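Local coordinates for Lmo0741 protein (Listeria monocytogenes, PDB 4R1H), which probably binds DNA through a winged helix-turn-helix domain and acts as a GntR-family transcriptional regulator, at residues H21-L35 with G72-E86. Residues are numbered along the deposited sequence; the frame is centred on the assembly and turned at random. Where two conformers were deposited one is given.
Sequences HTEIVTGTYEAGDKL and GKYLTEDKRRIEQLE
Leu75 meets Ile24 in the tightly packed part of this contact. Leu75 CD1 lies 3.6 Å from Ile24 CD1. The other branch, Leu75 CD2, turns to the loop after helix 12-25 and rests 3.5 Å from Glu30 O and against Tyr29 CB. CG of Leu75 stands anti to the backbone N (chi1 -179°), and from there one methyl reaches Ile24 and the other the Tyr29-Glu30 backbone. Ile24 also touches Ile82 and Leu85 through CG2, and Ile64 packs on both Ile24 and Leu75. One helical turn before Val25, the His21 ring takes a CH-pi contact on one face. Leu85 CD1 lies 3.5 Å from the centroid of the His21 ring, only 3° off its normal. The packed part ends at the subunit interface. There Val25 CG1 packs on the aliphatic part of Glu86, and the two residues also touch Leu104 and Ile106 of the second subunit respectively.

Backbone bonds hold the loop to strand 72-75. Leu75 N donates to Asp33 O at 2.9 Å, and Leu35 N donates to Lys73 O at 2.6 Å; both bonds are nearly straight. A water extends the pairing by linking Leu35 O to Lys73 N. This is the winged helix-turn-helix fold of the GntR family: strand 72-75 pairs with strand 65-68 in the wing, and the loop after helix 12-25 lies along its other edge. Helix 79-86, with Asp78 as its N-cap, crosses helix 21-25 at -122°.

The outer side is looser. Gly32, third residue of the type II turn Glu30-Asp33, makes two weak bonds through its N, to Leu75 O and Thr76 O. Lys34 puts CG over one face of the Tyr74 ring; its extended chain runs on past the ring to Gly72, and NZ bonds to Thr71 O. Gly32 O sits at the ring edge, 3.5 Å from Tyr74 CD2. Lys79 NZ comes to 4.0 Å from Ala31 CB.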
loop_
_atom_site.group_PDB
_atom_site.type_symbol
_atom_site.label_atom_id
_atom_site.label_comp_id
_atom_site.label_asym_id
_atom_site.label_seq_id
_atom_site.Cartn_x
_atom_site.Cartn_y
_atom_site.Cartn_z
ATOM N N HIS A 21 8.090 -13.408 -7.207
ATOM C CA HIS A 21 8.154 -13.694 -5.803
ATOM C C HIS A 21 6.844 -14.324 -5.375
ATOM O O HIS A 21 6.826 -15.291 -4.567
ATOM C CB HIS A 21 8.352 -12.435 -4.953
ATOM C CG HIS A 21 9.743 -11.905 -4.952
ATOM N ND1 HIS A 21 10.051 -10.670 -4.426
ATOM C CD2 HIS A 21 10.917 -12.448 -5.362
ATOM C CE1 HIS A 21 11.363 -10.471 -4.490
ATOM N NE2 HIS A 21 11.901 -11.530 -5.082
ATOM N N THR A 22 5.711 -13.751 -5.828
ATOM C CA THR A 22 4.382 -14.322 -5.506
ATOM C C THR A 22 4.202 -15.784 -5.929
ATOM O O THR A 22 3.700 -16.645 -5.148
ATOM C CB THR A 22 3.285 -13.371 -6.091
ATOM O OG1 THR A 22 3.422 -12.132 -5.325
ATOM C CG2 THR A 22 1.980 -13.890 -5.901
ATOM N N GLU A 23 4.570 -16.081 -7.163
ATOM C CA GLU A 23 4.551 -17.475 -7.680
ATOM C C GLU A 23 5.438 -18.421 -6.880
ATOM O O GLU A 23 5.040 -19.529 -6.648
ATOM C CB GLU A 23 4.940 -17.541 -9.148
ATOM C CG GLU A 23 4.023 -16.723 -10.041
ATOM C CD GLU A 23 2.599 -17.259 -10.083
ATOM O OE1 GLU A 23 2.296 -18.022 -11.019
ATOM O OE2 GLU A 23 1.769 -16.927 -9.203
ATOM N N ILE A 24 6.555 -17.913 -6.400
ATOM C CA ILE A 24 7.480 -18.640 -5.561
ATOM C C ILE A 24 6.945 -18.920 -4.139
ATOM O O ILE A 24 6.856 -20.066 -3.712
ATOM C CB ILE A 24 8.814 -17.931 -5.458
ATOM C CG1 ILE A 24 9.451 -17.918 -6.806
ATOM C CG2 ILE A 24 9.656 -18.635 -4.375
ATOM C CD1 ILE A 24 10.636 -17.012 -6.900
ATOM N N VAL A 25 6.465 -17.887 -3.469
ATOM C CA VAL A 25 5.970 -18.009 -2.099
ATOM C C VAL A 25 4.740 -18.897 -2.036
ATOM O O VAL A 25 4.615 -19.735 -1.114
ATOM C CB VAL A 25 5.760 -16.616 -1.496
ATOM C CG1 VAL A 25 4.997 -16.698 -0.174
ATOM C CG2 VAL A 25 7.124 -15.996 -1.265
ATOM N N THR A 26 3.879 -18.834 -3.040
ATOM C CA THR A 26 2.691 -19.700 -3.083
ATOM C C THR A 26 2.983 -21.124 -3.566
ATOM O O THR A 26 2.118 -21.981 -3.506
ATOM C CB THR A 26 1.562 -19.139 -3.976
ATOM O OG1 THR A 26 2.027 -19.035 -5.304
ATOM C CG2 THR A 26 1.161 -17.812 -3.499
ATOM N N GLY A 27 4.187 -21.425 -4.034
ATOM C CA GLY A 27 4.488 -22.770 -4.449
ATOM C C GLY A 27 3.995 -23.066 -5.830
ATOM O O GLY A 27 4.040 -24.192 -6.274
ATOM N N THR A 28 3.608 -22.046 -6.581
ATOM C CA THR A 28 3.285 -22.241 -7.993
ATOM C C THR A 28 4.536 -22.706 -8.718
ATOM O O THR A 28 4.499 -23.587 -9.560
ATOM C CB THR A 28 2.687 -20.941 -8.579
ATOM O OG1 THR A 28 1.520 -20.642 -7.825
ATOM C CG2 THR A 28 2.313 -21.101 -10.025
ATOM N N TYR A 29 5.653 -22.108 -8.383
ATOM C CA TYR A 29 6.947 -22.634 -8.770
ATOM C C TYR A 29 7.447 -23.365 -7.515
ATOM O O TYR A 29 7.471 -22.781 -6.415
ATOM C CB TYR A 29 7.918 -21.505 -9.167
ATOM C CG TYR A 29 7.516 -20.512 -10.290
ATOM C CD1 TYR A 29 6.451 -20.742 -11.173
ATOM C CD2 TYR A 29 8.251 -19.360 -10.480
ATOM C CE1 TYR A 29 6.140 -19.819 -12.184
ATOM C CE2 TYR A 29 7.950 -18.437 -11.490
ATOM C CZ TYR A 29 6.898 -18.657 -12.351
ATOM O OH TYR A 29 6.653 -17.697 -13.381
ATOM N N GLU A 30 7.804 -24.658 -7.608
ATOM C CA GLU A 30 8.358 -25.352 -6.444
ATOM C C GLU A 30 9.899 -25.336 -6.503
ATOM O O GLU A 30 10.489 -25.185 -7.560
ATOM C CB GLU A 30 7.781 -26.779 -6.278
ATOM C CG GLU A 30 6.239 -26.903 -6.239
ATOM C CD GLU A 30 5.572 -26.514 -4.910
ATOM O OE1 GLU A 30 6.290 -26.134 -3.953
ATOM O OE2 GLU A 30 4.307 -26.580 -4.814
ATOM N N ALA A 31 10.509 -25.455 -5.337
ATOM C CA ALA A 31 11.932 -25.340 -5.174
ATOM C C ALA A 31 12.608 -26.275 -6.152
ATOM O O ALA A 31 12.204 -27.455 -6.276
ATOM C CB ALA A 31 12.310 -25.640 -3.728
ATOM N N GLY A 32 13.577 -25.746 -6.885
ATOM C CA GLY A 32 14.347 -26.502 -7.840
ATOM C C GLY A 32 13.754 -26.492 -9.230
ATOM O O GLY A 32 14.405 -26.925 -10.145
ATOM N N ASP A 33 12.539 -25.968 -9.405
ATOM C CA ASP A 33 11.862 -26.011 -10.746
ATOM C C ASP A 33 12.520 -25.149 -11.791
ATOM O O ASP A 33 13.047 -24.075 -11.477
ATOM C CB ASP A 33 10.373 -25.516 -10.645
ATOM C CG ASP A 33 9.402 -26.586 -10.081
ATOM O OD1 ASP A 33 9.818 -27.736 -9.971
ATOM O OD2 ASP A 33 8.227 -26.266 -9.743
ATOM N N LYS A 34 12.468 -25.610 -13.044
ATOM C CA LYS A 34 12.871 -24.818 -14.199
ATOM C C LYS A 34 11.869 -23.672 -14.426
ATOM O O LYS A 34 10.664 -23.878 -14.317
ATOM C CB LYS A 34 12.935 -25.701 -15.443
ATOM C CG LYS A 34 13.378 -24.938 -16.667
ATOM C CD LYS A 34 13.869 -25.926 -17.703
ATOM C CE LYS A 34 14.467 -25.178 -18.852
ATOM N NZ LYS A 34 14.661 -26.141 -19.963
ATOM N N LEU A 35 12.385 -22.472 -14.682
ATOM C CA LEU A 35 11.543 -21.273 -14.863
ATOM C C LEU A 35 11.322 -21.058 -16.350
ATOM O O LEU A 35 12.003 -21.637 -17.176
ATOM C CB LEU A 35 12.197 -20.015 -14.285
ATOM C CG LEU A 35 12.451 -20.047 -12.762
ATOM C CD1 LEU A 35 13.234 -18.820 -12.396
ATOM C CD2 LEU A 35 11.190 -20.061 -11.952
ATOM N N GLY A 72 18.909 -23.535 -18.896
ATOM C CA GLY A 72 17.819 -22.719 -18.364
ATOM C C GLY A 72 18.060 -22.051 -17.017
ATOM O O GLY A 72 19.202 -21.950 -16.522
ATOM N N LYS A 73 16.965 -21.551 -16.453
ATOM C CA LYS A 73 16.976 -20.870 -15.184
ATOM C C LYS A 73 16.055 -21.618 -14.234
ATOM O O LYS A 73 15.011 -22.125 -14.632
ATOM C CB LYS A 73 16.550 -19.436 -15.318
ATOM C CG LYS A 73 17.560 -18.620 -16.145
ATOM C CD LYS A 73 17.293 -17.142 -16.102
ATOM C CE LYS A 73 18.134 -16.414 -17.147
ATOM N NZ LYS A 73 19.497 -16.182 -16.606
ATOM N N TYR A 74 16.485 -21.665 -12.985
ATOM C CA TYR A 74 15.888 -22.502 -11.993
ATOM C C TYR A 74 15.656 -21.767 -10.712
ATOM O O TYR A 74 16.487 -21.001 -10.220
ATOM C CB TYR A 74 16.808 -23.699 -11.669
ATOM C CG TYR A 74 16.967 -24.655 -12.870
ATOM C CD1 TYR A 74 17.855 -24.369 -13.866
ATOM C CD2 TYR A 74 16.195 -25.789 -12.968
ATOM C CE1 TYR A 74 17.959 -25.189 -14.985
ATOM C CE2 TYR A 74 16.300 -26.631 -14.076
ATOM C CZ TYR A 74 17.184 -26.304 -15.073
ATOM O OH TYR A 74 17.318 -27.113 -16.176
ATOM N N LEU A 75 14.588 -22.149 -10.046
ATOM C CA LEU A 75 14.344 -21.706 -8.698
ATOM C C LEU A 75 15.239 -22.384 -7.713
ATOM O O LEU A 75 15.427 -23.603 -7.769
ATOM C CB LEU A 75 12.862 -21.944 -8.339
ATOM C CG LEU A 75 12.458 -21.492 -6.916
ATOM C CD1 LEU A 75 12.621 -19.988 -6.730
ATOM C CD2 LEU A 75 11.010 -21.901 -6.584
ATOM N N THR A 76 15.803 -21.623 -6.784
ATOM C CA THR A 76 16.539 -22.219 -5.708
ATOM C C THR A 76 15.879 -23.415 -5.064
ATOM O O THR A 76 14.630 -23.462 -4.896
ATOM C CB THR A 76 16.909 -21.186 -4.656
ATOM O OG1 THR A 76 17.724 -21.773 -3.659
ATOM C CG2 THR A 76 15.628 -20.656 -3.901
ATOM N N GLU A 77 16.678 -24.427 -4.704
ATOM C CA GLU A 77 16.127 -25.533 -3.996
ATOM C C GLU A 77 16.287 -25.372 -2.479
ATOM O O GLU A 77 15.869 -26.261 -1.715
ATOM C CB GLU A 77 16.764 -26.869 -4.541
ATOM C CG GLU A 77 18.092 -27.110 -3.894
ATOM C CD GLU A 77 19.240 -26.261 -4.436
ATOM O OE1 GLU A 77 19.037 -25.281 -5.151
ATOM O OE2 GLU A 77 20.403 -26.670 -4.142
ATOM N N ASP A 78 16.846 -24.228 -2.015
ATOM C CA ASP A 78 17.104 -23.990 -0.633
ATOM C C ASP A 78 15.791 -23.510 0.023
ATOM O O ASP A 78 15.333 -22.395 -0.214
ATOM C CB ASP A 78 18.226 -22.966 -0.410
ATOM C CG ASP A 78 18.576 -22.828 1.046
ATOM O OD1 ASP A 78 19.313 -23.686 1.599
ATOM O OD2 ASP A 78 18.043 -21.983 1.745
ATOM N N LYS A 79 15.187 -24.364 0.828
ATOM C CA LYS A 79 13.878 -24.027 1.416
ATOM C C LYS A 79 13.949 -22.855 2.370
ATOM O O LYS A 79 13.000 -22.058 2.433
ATOM C CB LYS A 79 13.262 -25.206 2.152
ATOM C CG LYS A 79 13.101 -26.501 1.360
ATOM C CD LYS A 79 11.993 -26.529 0.308
ATOM C CE LYS A 79 11.480 -27.969 0.142
ATOM N NZ LYS A 79 10.528 -28.045 -1.002
ATOM N N ARG A 80 15.025 -22.735 3.143
ATOM C CA ARG A 80 15.129 -21.628 4.057
ATOM C C ARG A 80 15.167 -20.325 3.280
ATOM O O ARG A 80 14.604 -19.312 3.776
ATOM C CB ARG A 80 16.381 -21.735 4.939
ATOM C CG ARG A 80 16.389 -22.885 5.944
ATOM C CD ARG A 80 15.970 -22.375 7.313
ATOM N NE ARG A 80 15.877 -23.482 8.233
ATOM C CZ ARG A 80 16.875 -23.923 8.999
ATOM N NH1 ARG A 80 18.066 -23.321 8.998
ATOM N NH2 ARG A 80 16.679 -24.977 9.785
ATOM N N ARG A 81 15.795 -20.302 2.084
ATOM C CA ARG A 81 15.849 -19.051 1.325
ATOM C C ARG A 81 14.454 -18.575 0.914
ATOM O O ARG A 81 14.148 -17.369 0.865
ATOM C CB ARG A 81 16.707 -19.126 0.049
ATOM C CG ARG A 81 16.747 -17.849 -0.741
ATOM C CD ARG A 81 17.528 -16.828 0.023
ATOM N NE ARG A 81 17.598 -15.539 -0.661
ATOM C CZ ARG A 81 16.694 -14.559 -0.508
ATOM N NH1 ARG A 81 15.582 -14.762 0.223
ATOM N NH2 ARG A 81 16.835 -13.405 -1.139
ATOM N N ILE A 82 13.621 -19.524 0.550
ATOM C CA ILE A 82 12.279 -19.225 0.115
ATOM C C ILE A 82 11.404 -18.812 1.342
ATOM O O ILE A 82 10.560 -17.870 1.203
ATOM C CB ILE A 82 11.633 -20.430 -0.548
ATOM C CG1 ILE A 82 12.368 -20.705 -1.904
ATOM C CG2 ILE A 82 10.149 -20.165 -0.809
ATOM C CD1 ILE A 82 11.960 -22.005 -2.571
ATOM N N GLU A 83 11.629 -19.476 2.469
ATOM C CA GLU A 83 11.010 -19.007 3.747
ATOM C C GLU A 83 11.395 -17.559 4.066
ATOM O O GLU A 83 10.560 -16.731 4.509
ATOM C CB GLU A 83 11.339 -19.908 4.896
ATOM C CG GLU A 83 10.627 -21.251 4.791
ATOM C CD GLU A 83 11.278 -22.341 5.627
ATOM O OE1 GLU A 83 11.056 -23.532 5.291
ATOM O OE2 GLU A 83 12.007 -22.011 6.601
ATOM N N GLN A 84 12.671 -17.229 3.860
ATOM C CA GLN A 84 13.154 -15.877 4.178
ATOM C C GLN A 84 12.525 -14.862 3.215
ATOM O O GLN A 84 12.188 -13.715 3.637
ATOM C CB GLN A 84 14.714 -15.815 4.199
ATOM C CG GLN A 84 15.323 -14.455 4.563
ATOM C CD GLN A 84 15.226 -14.077 6.051
ATOM O OE1 GLN A 84 15.582 -14.868 6.956
ATOM N NE2 GLN A 84 14.761 -12.842 6.320
ATOM N N LEU A 85 12.335 -15.245 1.940
ATOM C CA LEU A 85 11.664 -14.373 0.981
ATOM C C LEU A 85 10.188 -14.055 1.463
ATOM O O LEU A 85 9.772 -12.871 1.504
ATOM C CB LEU A 85 11.580 -15.035 -0.358
ATOM C CG LEU A 85 10.803 -14.317 -1.461
ATOM C CD1 LEU A 85 11.379 -12.957 -1.795
ATOM C CD2 LEU A 85 10.674 -15.127 -2.745
ATOM N N GLU A 86 9.447 -15.088 1.775
ATOM C CA GLU A 86 8.083 -14.885 2.344
ATOM C C GLU A 86 8.121 -13.961 3.560
ATOM O O GLU A 86 7.337 -12.965 3.646
ATOM C CB GLU A 86 7.452 -16.200 2.725
ATOM C CG GLU A 86 6.009 -16.010 3.242
ATOM C CD GLU A 86 5.367 -17.312 3.694
ATOM O OE1 GLU A 86 5.773 -18.418 3.185
ATOM O OE2 GLU A 86 4.509 -17.353 4.552
HETATM O O HOH W 1 14.529 -21.590 -18.093
#